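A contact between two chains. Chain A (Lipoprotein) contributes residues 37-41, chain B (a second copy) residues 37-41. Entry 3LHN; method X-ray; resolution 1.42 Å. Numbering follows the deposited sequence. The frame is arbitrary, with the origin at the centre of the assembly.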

ATOM      1  N   LEU A  37      -8.907  -9.412  10.148  1.00  8.63           N
ATOM      2  CA  LEU A  37      -9.313  -8.397   9.200  1.00  9.28           C
ATOM      3  C   LEU A  37      -9.272  -8.964   7.794  1.00  8.44           C
ATOM      4  O   LEU A  37      -8.501  -9.898   7.499  1.00  9.17           O
ATOM      5  CB  LEU A  37      -8.346  -7.214   9.266  1.00  9.76           C
ATOM      6  CG  LEU A  37      -8.261  -6.361  10.541  1.00 10.98           C
ATOM      7  CD1 LEU A  37      -7.103  -5.391  10.510  1.00 12.06           C
ATOM      8  CD2 LEU A  37      -9.561  -5.628  10.800  1.00 11.94           C
ATOM      9  N   PRO A  38     -10.054  -8.385   6.874  1.00  7.80           N
ATOM     10  CA  PRO A  38      -9.942  -8.819   5.497  1.00  7.97           C
ATOM     11  C   PRO A  38      -8.602  -8.498   4.902  1.00  8.95           C
ATOM     12  O   PRO A  38      -8.010  -7.479   5.225  1.00  9.57           O
ATOM     13  CB  PRO A  38     -11.062  -8.005   4.787  1.00  8.11           C
ATOM     14  CG  PRO A  38     -12.034  -7.725   5.882  1.00  8.18           C
ATOM     15  CD  PRO A  38     -11.161  -7.423   7.056  1.00  8.06           C
ATOM     16  N   CYS A  39      -8.154  -9.357   3.988  1.00  9.11           N
ATOM     17  CA  CYS A  39      -6.828  -9.222   3.378  1.00  9.31           C
ATOM     18  C   CYS A  39      -6.989  -9.017   1.888  1.00 10.06           C
ATOM     19  O   CYS A  39      -7.740  -9.736   1.270  1.00  9.05           O
ATOM     20  CB  CYS A  39      -6.060 -10.490   3.656  1.00  9.39           C
ATOM     21  SG  CYS A  39      -4.336 -10.472   3.106  1.00 11.22           S
ATOM     22  N   ALA A  40      -6.313  -8.037   1.305  1.00  8.95           N
ATOM     23  CA  ALA A  40      -6.466  -7.796  -0.135  1.00  8.21           C
ATOM     24  C   ALA A  40      -6.118  -9.009  -0.992  1.00  8.31           C
ATOM     25  O   ALA A  40      -6.753  -9.245  -2.031  1.00  7.68           O
ATOM     26  CB  ALA A  40      -5.622  -6.622  -0.582  1.00 11.14           C
ATOM     27  N   SER A  41      -5.127  -9.794  -0.572  1.00  9.48           N
ATOM     28  CA  SER A  41      -4.744 -10.950  -1.404  1.00 10.50           C
ATOM     29  C   SER A  41      -4.289 -12.139  -0.600  1.00 10.90           C
ATOM     30  O   SER A  41      -3.346 -12.836  -0.965  1.00 11.19           O
ATOM     31  CB  SER A  41      -3.660 -10.562  -2.426  1.00 12.94           C
ATOM     32  OG  SER A  41      -2.499 -10.190  -1.740  1.00 16.18           O
TER
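Chain B (37-41) LPCAS

Chain B lays the same five residues, LPCAS, against those of chain A, and the two segments run in roughly opposite directions, obliquely. The register is consistent with this: CA of Cys A39 lies nearest CA of Ala B40, at 5.4 Å, and CA of Ala A40 lies nearest CA of Cys B39, at 5.3 Å. The pairing is close to symmetric, so each contact has a near twin.

The backbone of chain B repeats that of chain A. Leu B37, Pro B38 and Cys B39 are extended, with phi/psi of -87/154, -62/144 and -117/134. Ala B40 breaks the run at -59/-38, and Ser B41 follows at -143/46. No direct hydrogen bond joins the two segments.

The prolines and alanines carry most of the contact; the proline side chains meet each other. Both prolines point toward the opposite segment along CA to CB, and both rings have a C-gamma exo pucker. CB of Pro A38 and CB of Pro B38 are 4.4 Å apart, a loose apolar contact. Each ring also packs on backbone. CB of Pro B38 lies 4.0 Å from O of Cys A39, and CB of Pro A38 lies 4.1 Å from O of Cys B39. The ring closure ties each proline side chain to its own backbone nitrogen, so it stays short and compact, and phi is held near -60°.

The alanines sit against the proline carbonyls. CA of Ala A40 is 3.8 Å from O of Pro B38; CA of Ala B40 is 4.0 Å from O of Pro A38. Both CA-to-CB bonds point sideways, and CA is the closest atom to the carbonyl.

Two waters connect the segments. O of water 1 donates to O of Pro A38 at 2.9 Å and to O of Ala B40 at 2.7 Å. O of water 2 donates to O of Ala A40 at 2.6 Å and to O of Pro B38 at 2.8 Å. Two carbonyl oxygens are both acceptors and cannot hydrogen-bond to each other; the water between them donates to both.

The remaining side chains take little part. Leu A37 and Leu B37 share one rotamer, chi1 m and chi2 t. Both start toward the other segment, yet make no contact with it. Cys A39 and Cys B39 are t, at -175° and -174°, and point away; each is bonded covalently to a group elsewhere in the structure, and each contributes backbone to the contact. Ser A41 and Ser B41 are p, at 64° and 56°, and also point away. Neither serine is covered by the opposite segment. The two segments together bury 239 Å².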

ATOM      1  N   LEU B  37     -13.826  -7.191  -4.770  1.00  9.51           N
ATOM      2  CA  LEU B  37     -12.816  -7.892  -4.025  1.00 10.01           C
ATOM      3  C   LEU B  37     -12.705  -7.306  -2.613  1.00  9.38           C
ATOM      4  O   LEU B  37     -13.029  -6.124  -2.378  1.00  9.75           O
ATOM      5  CB  LEU B  37     -11.440  -7.715  -4.676  1.00 11.19           C
ATOM      6  CG  LEU B  37     -11.243  -8.280  -6.092  1.00 13.35           C
ATOM      7  CD1 LEU B  37      -9.897  -7.768  -6.676  1.00 14.75           C
ATOM      8  CD2 LEU B  37     -11.266  -9.772  -6.030  1.00 14.25           C
ATOM      9  N   PRO B  38     -12.249  -8.088  -1.635  1.00  9.56           N
ATOM     10  CA  PRO B  38     -12.024  -7.518  -0.303  1.00  9.91           C
ATOM     11  C   PRO B  38     -10.971  -6.433  -0.326  1.00  9.50           C
ATOM     12  O   PRO B  38      -9.982  -6.530  -1.031  1.00 10.13           O
ATOM     13  CB  PRO B  38     -11.543  -8.719   0.519  1.00  9.13           C
ATOM     14  CG  PRO B  38     -12.166  -9.895  -0.167  1.00 10.26           C
ATOM     15  CD  PRO B  38     -12.043  -9.535  -1.652  1.00 10.53           C
ATOM     16  N   CYS B  39     -11.172  -5.414   0.489  1.00  9.66           N
ATOM     17  CA  CYS B  39     -10.312  -4.273   0.582  1.00  9.44           C
ATOM     18  C   CYS B  39      -9.722  -4.221   1.992  1.00 10.15           C
ATOM     19  O   CYS B  39     -10.460  -4.329   2.989  1.00  9.41           O
ATOM     20  CB  CYS B  39     -11.144  -3.028   0.305  1.00  9.87           C
ATOM     21  SG  CYS B  39     -10.270  -1.494   0.206  1.00 11.70           S
ATOM     22  N   ALA B  40      -8.414  -3.985   2.092  1.00  9.84           N
ATOM     23  CA  ALA B  40      -7.783  -3.933   3.415  1.00 10.06           C
ATOM     24  C   ALA B  40      -8.388  -2.858   4.293  1.00 10.30           C
ATOM     25  O   ALA B  40      -8.516  -3.047   5.495  1.00  9.47           O
ATOM     26  CB  ALA B  40      -6.230  -3.788   3.308  1.00 10.87           C
ATOM     27  N   SER B  41      -8.740  -1.708   3.722  1.00 11.88           N
ATOM     28  CA  SER B  41      -9.249  -0.615   4.559  1.00 12.46           C
ATOM     29  C   SER B  41     -10.336   0.135   3.871  1.00 10.44           C
ATOM     30  O   SER B  41     -10.363   1.388   3.907  1.00 10.96           O
ATOM     31  CB  SER B  41      -8.141   0.336   4.985  1.00 15.57           C
ATOM     32  OG  SER B  41      -7.490   0.808   3.850  1.00 18.29           O
TER
HETATM   33  O   HOH W   1      -7.348  -5.108   6.727  1.00 12.21           O
HETATM   34  O   HOH W   2      -8.376  -7.465  -3.132  1.00  8.94           O